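Local atomic coordinates of fatty acid synthase 1, isoform A (Drosophila melanogaster, PDB entry 6FN6), a protein that probably builds long-chain saturated fatty acids from acetyl-CoA and malonyl-CoA using NADPH, the present piece being its dehydratase, enoylreductase and ketoreductase region. Residues V77-F90 with C93-T105. Residues are numbered along the deposited sequence; the frame is centred on the assembly and turned at random.
Sequences VKFGINFFDGTGAF and CESGSLAVSGKIT
Phe90 lays one face of its ring against the backbone of Gly102, a worked example of an aromatic residue packing on a glycine across an antiparallel pair. A chi1 of 74° tucks CG in between its own N and C, and so swings the ring over the neighbouring strand, where CE2 lies 3.4 Å from Gly102 C. Beneath it, Phe90 N donates to Gly102 O at 2.8 Å, while the return bond from Gly102 N to Phe90 O is weak. Replacing Phe90 by an alanine would remove the ring, and is likely to uncover the Gly102 backbone and take an aromatic partner from Val100 CG1 and Ile104 CG2. Ile104 joins two rings through one branch: its CG2 meets the edge of Phe83 at CE2 (3.6 Å) and also packs on Phe90 CD2 (3.9 Å). Its backbone N donates a hydrogen bond to Gly88 O (3.2 Å).

At the far end, Gly80 and Cys93 form a hydrogen-bonded pair, which brings Glu94 beside Phe79. The Glu94 chain leaves with CG anti to the backbone N (chi1 180°), then bends, so that CG rests 3.8 Å from Phe79 CE1 and also touches Val77 CG2. Its OE1 goes on to a salt bridge with Arg67. Phe79 and Phe90 also pack on helix 34-48, the central helix wrapped by antiparallel strands that defines a hotdog fold, consistent with the N-terminal half of the double hotdog of the dehydratase.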
loop_
_atom_site.group_PDB
_atom_site.type_symbol
_atom_site.label_atom_id
_atom_site.label_comp_id
_atom_site.label_asym_id
_atom_site.label_seq_id
_atom_site.Cartn_x
_atom_site.Cartn_y
_atom_site.Cartn_z
ATOM N N VAL A 77 -23.938 2.632 -25.771
ATOM C CA VAL A 77 -22.731 2.749 -24.962
ATOM C C VAL A 77 -21.872 1.506 -25.151
ATOM O O VAL A 77 -22.382 0.386 -25.190
ATOM C CB VAL A 77 -23.075 2.968 -23.475
ATOM C CG1 VAL A 77 -23.993 1.868 -22.976
ATOM C CG2 VAL A 77 -21.809 3.031 -22.630
ATOM N N LYS A 78 -20.564 1.715 -25.257
ATOM C CA LYS A 78 -19.634 0.628 -25.519
ATOM C C LYS A 78 -18.752 0.342 -24.308
ATOM O O LYS A 78 -18.072 1.236 -23.804
ATOM C CB LYS A 78 -18.770 0.978 -26.734
ATOM C CG LYS A 78 -19.588 1.205 -27.999
ATOM C CD LYS A 78 -18.737 1.276 -29.255
ATOM C CE LYS A 78 -19.620 1.417 -30.491
ATOM N NZ LYS A 78 -18.846 1.428 -31.763
ATOM N N PHE A 79 -18.764 -0.906 -23.846
ATOM C CA PHE A 79 -17.905 -1.317 -22.739
ATOM C C PHE A 79 -16.725 -2.140 -23.252
ATOM O O PHE A 79 -16.902 -3.088 -24.016
ATOM C CB PHE A 79 -18.688 -2.130 -21.703
ATOM C CG PHE A 79 -19.789 -1.361 -21.023
ATOM C CD1 PHE A 79 -19.498 -0.312 -20.165
ATOM C CD2 PHE A 79 -21.116 -1.702 -21.226
ATOM C CE1 PHE A 79 -20.512 0.390 -19.532
ATOM C CE2 PHE A 79 -22.131 -1.005 -20.596
ATOM C CZ PHE A 79 -21.828 0.042 -19.748
ATOM N N GLY A 80 -15.521 -1.761 -22.830
ATOM C CA GLY A 80 -14.308 -2.489 -23.168
ATOM C C GLY A 80 -13.770 -3.283 -21.992
ATOM O O GLY A 80 -13.539 -2.723 -20.922
ATOM N N ILE A 81 -13.576 -4.586 -22.184
ATOM C CA ILE A 81 -13.130 -5.467 -21.106
ATOM C C ILE A 81 -11.787 -6.102 -21.460
ATOM O O ILE A 81 -11.555 -6.479 -22.607
ATOM C CB ILE A 81 -14.177 -6.557 -20.807
ATOM C CG1 ILE A 81 -15.581 -5.942 -20.777
ATOM C CG2 ILE A 81 -13.850 -7.245 -19.488
ATOM C CD1 ILE A 81 -16.691 -6.910 -20.405
ATOM N N ASN A 82 -10.912 -6.229 -20.463
ATOM C CA ASN A 82 -9.588 -6.822 -20.660
ATOM C C ASN A 82 -9.178 -7.670 -19.455
ATOM O O ASN A 82 -9.494 -7.333 -18.315
ATOM C CB ASN A 82 -8.545 -5.730 -20.908
ATOM C CG ASN A 82 -7.321 -6.247 -21.637
ATOM O OD1 ASN A 82 -6.986 -7.430 -21.553
ATOM N ND2 ASN A 82 -6.643 -5.362 -22.358
ATOM N N PHE A 83 -8.469 -8.767 -19.714
ATOM C CA PHE A 83 -8.062 -9.693 -18.657
ATOM C C PHE A 83 -6.568 -10.010 -18.720
ATOM O O PHE A 83 -6.004 -10.167 -19.804
ATOM C CB PHE A 83 -8.860 -10.996 -18.759
ATOM C CG PHE A 83 -10.330 -10.833 -18.510
ATOM C CD1 PHE A 83 -11.186 -10.505 -19.548
ATOM C CD2 PHE A 83 -10.861 -11.025 -17.247
ATOM C CE1 PHE A 83 -12.542 -10.358 -19.329
ATOM C CE2 PHE A 83 -12.218 -10.880 -17.021
ATOM C CZ PHE A 83 -13.058 -10.547 -18.064
ATOM N N PHE A 84 -5.939 -10.113 -17.551
ATOM C CA PHE A 84 -4.547 -10.552 -17.446
ATOM C C PHE A 84 -4.451 -12.043 -17.132
ATOM O O PHE A 84 -4.910 -12.496 -16.084
ATOM C CB PHE A 84 -3.798 -9.768 -16.360
ATOM C CG PHE A 84 -3.435 -8.353 -16.745
ATOM C CD1 PHE A 84 -3.465 -7.928 -18.066
ATOM C CD2 PHE A 84 -3.031 -7.455 -15.772
ATOM C CE1 PHE A 84 -3.121 -6.630 -18.400
ATOM C CE2 PHE A 84 -2.685 -6.159 -16.100
ATOM C CZ PHE A 84 -2.728 -5.745 -17.412
ATOM N N ASP A 85 -3.842 -12.799 -18.039
ATOM C CA ASP A 85 -3.631 -14.227 -17.831
ATOM C C ASP A 85 -2.821 -14.477 -16.562
ATOM O O ASP A 85 -3.024 -15.476 -15.870
ATOM C CB ASP A 85 -2.915 -14.846 -19.033
ATOM C CG ASP A 85 -3.807 -14.955 -20.254
ATOM O OD1 ASP A 85 -4.856 -14.278 -20.290
ATOM O OD2 ASP A 85 -3.456 -15.719 -21.179
ATOM N N GLY A 86 -1.906 -13.562 -16.261
ATOM C CA GLY A 86 -0.992 -13.734 -15.146
ATOM C C GLY A 86 -1.637 -13.708 -13.773
ATOM O O GLY A 86 -1.498 -14.658 -13.003
ATOM N N THR A 87 -2.340 -12.624 -13.463
ATOM C CA THR A 87 -2.895 -12.430 -12.126
ATOM C C THR A 87 -4.411 -12.606 -12.085
ATOM O O THR A 87 -4.984 -12.865 -11.026
ATOM C CB THR A 87 -2.554 -11.029 -11.581
ATOM O OG1 THR A 87 -3.037 -10.027 -12.485
ATOM C CG2 THR A 87 -1.049 -10.876 -11.407
ATOM N N GLY A 88 -5.058 -12.455 -13.235
ATOM C CA GLY A 88 -6.505 -12.547 -13.309
ATOM C C GLY A 88 -7.207 -11.214 -13.120
ATOM O O GLY A 88 -8.436 -11.148 -13.087
ATOM N N ALA A 89 -6.427 -10.147 -12.989
ATOM C CA ALA A 89 -6.983 -8.808 -12.864
ATOM C C ALA A 89 -7.693 -8.429 -14.156
ATOM O O ALA A 89 -7.210 -8.737 -15.249
ATOM C CB ALA A 89 -5.891 -7.800 -12.539
ATOM N N PHE A 90 -8.841 -7.768 -14.031
ATOM C CA PHE A 90 -9.587 -7.318 -15.198
ATOM C C PHE A 90 -9.953 -5.846 -15.068
ATOM O O PHE A 90 -9.855 -5.264 -13.990
ATOM C CB PHE A 90 -10.847 -8.169 -15.394
ATOM C CG PHE A 90 -11.947 -7.869 -14.413
ATOM C CD1 PHE A 90 -12.909 -6.914 -14.700
ATOM C CD2 PHE A 90 -12.022 -8.546 -13.209
ATOM C CE1 PHE A 90 -13.917 -6.638 -13.801
ATOM C CE2 PHE A 90 -13.029 -8.275 -12.308
ATOM C CZ PHE A 90 -13.977 -7.320 -12.603
ATOM N N CYS A 93 -13.727 -0.523 -19.327
ATOM C CA CYS A 93 -13.709 0.867 -19.772
ATOM C C CYS A 93 -14.963 1.159 -20.590
ATOM O O CYS A 93 -15.501 0.264 -21.240
ATOM C CB CYS A 93 -12.448 1.164 -20.584
ATOM S SG CYS A 93 -10.915 1.025 -19.633
ATOM N N GLU A 94 -15.428 2.405 -20.552
ATOM C CA GLU A 94 -16.647 2.786 -21.264
ATOM C C GLU A 94 -16.414 3.923 -22.262
ATOM O O GLU A 94 -16.563 3.725 -23.468
ATOM C CB GLU A 94 -17.729 3.179 -20.251
ATOM C CG GLU A 94 -19.058 3.604 -20.863
ATOM C CD GLU A 94 -19.148 5.099 -21.109
ATOM O OE1 GLU A 94 -18.661 5.874 -20.260
ATOM O OE2 GLU A 94 -19.700 5.500 -22.155
ATOM N N SER A 95 -16.060 5.104 -21.769
ATOM C CA SER A 95 -15.822 6.252 -22.642
ATOM C C SER A 95 -14.362 6.681 -22.560
ATOM O O SER A 95 -14.061 7.817 -22.192
ATOM C CB SER A 95 -16.740 7.420 -22.274
ATOM O OG SER A 95 -16.330 8.036 -21.068
ATOM N N GLY A 96 -13.457 5.771 -22.904
ATOM C CA GLY A 96 -12.039 6.081 -22.890
ATOM C C GLY A 96 -11.553 6.377 -21.485
ATOM O O GLY A 96 -10.529 7.032 -21.293
ATOM N N SER A 97 -12.303 5.891 -20.501
ATOM C CA SER A 97 -11.957 6.081 -19.099
ATOM C C SER A 97 -12.347 4.849 -18.288
ATOM O O SER A 97 -13.317 4.164 -18.610
ATOM C CB SER A 97 -12.641 7.330 -18.538
ATOM O OG SER A 97 -14.045 7.155 -18.451
ATOM N N LEU A 98 -11.568 4.561 -17.251
ATOM C CA LEU A 98 -11.796 3.386 -16.418
ATOM C C LEU A 98 -13.147 3.441 -15.713
ATOM O O LEU A 98 -13.523 4.473 -15.159
ATOM C CB LEU A 98 -10.678 3.248 -15.384
ATOM C CG LEU A 98 -10.838 2.113 -14.370
ATOM C CD1 LEU A 98 -10.851 0.759 -15.066
ATOM C CD2 LEU A 98 -9.736 2.174 -13.329
ATOM N N ALA A 99 -13.866 2.321 -15.733
ATOM C CA ALA A 99 -15.163 2.223 -15.070
ATOM C C ALA A 99 -15.081 1.293 -13.860
ATOM O O ALA A 99 -15.411 1.689 -12.739
ATOM C CB ALA A 99 -16.227 1.733 -16.047
ATOM N N VAL A 100 -14.644 0.058 -14.095
ATOM C CA VAL A 100 -14.579 -0.953 -13.044
ATOM C C VAL A 100 -13.277 -1.738 -13.117
ATOM O O VAL A 100 -12.735 -1.963 -14.199
ATOM C CB VAL A 100 -15.791 -1.910 -13.118
ATOM C CG1 VAL A 100 -15.660 -3.050 -12.106
ATOM C CG2 VAL A 100 -17.075 -1.155 -12.885
ATOM N N SER A 101 -12.787 -2.149 -11.952
ATOM C CA SER A 101 -11.587 -2.978 -11.856
ATOM C C SER A 101 -11.784 -4.046 -10.787
ATOM O O SER A 101 -12.605 -3.890 -9.884
ATOM C CB SER A 101 -10.356 -2.127 -11.529
ATOM O OG SER A 101 -10.350 -1.743 -10.165
ATOM N N GLY A 102 -11.024 -5.129 -10.891
ATOM C CA GLY A 102 -11.086 -6.197 -9.913
ATOM C C GLY A 102 -10.344 -7.440 -10.360
ATOM O O GLY A 102 -9.575 -7.406 -11.321
ATOM N N LYS A 103 -10.590 -8.543 -9.664
ATOM C CA LYS A 103 -9.937 -9.810 -9.967
ATOM C C LYS A 103 -10.989 -10.899 -10.131
ATOM O O LYS A 103 -12.005 -10.892 -9.438
ATOM C CB LYS A 103 -8.947 -10.178 -8.856
ATOM C CG LYS A 103 -8.328 -11.562 -8.983
ATOM C CD LYS A 103 -7.384 -11.848 -7.825
ATOM C CE LYS A 103 -6.899 -13.289 -7.844
ATOM N NZ LYS A 103 -5.948 -13.572 -6.735
ATOM N N ILE A 104 -10.751 -11.826 -11.053
ATOM C CA ILE A 104 -11.693 -12.912 -11.303
ATOM C C ILE A 104 -10.949 -14.211 -11.591
ATOM O O ILE A 104 -10.024 -14.242 -12.401
ATOM C CB ILE A 104 -12.651 -12.560 -12.460
ATOM C CG1 ILE A 104 -13.755 -13.617 -12.570
ATOM C CG2 ILE A 104 -11.888 -12.438 -13.781
ATOM C CD1 ILE A 104 -14.899 -13.214 -13.473
ATOM N N THR A 105 -11.358 -15.282 -10.919
ATOM C CA THR A 105 -10.737 -16.589 -11.106
ATOM C C THR A 105 -11.767 -17.709 -11.008
ATOM O O THR A 105 -12.749 -17.600 -10.272
ATOM C CB THR A 105 -9.628 -16.845 -10.068
ATOM O OG1 THR A 105 -10.174 -16.750 -8.747
ATOM C CG2 THR A 105 -8.498 -15.837 -10.219
#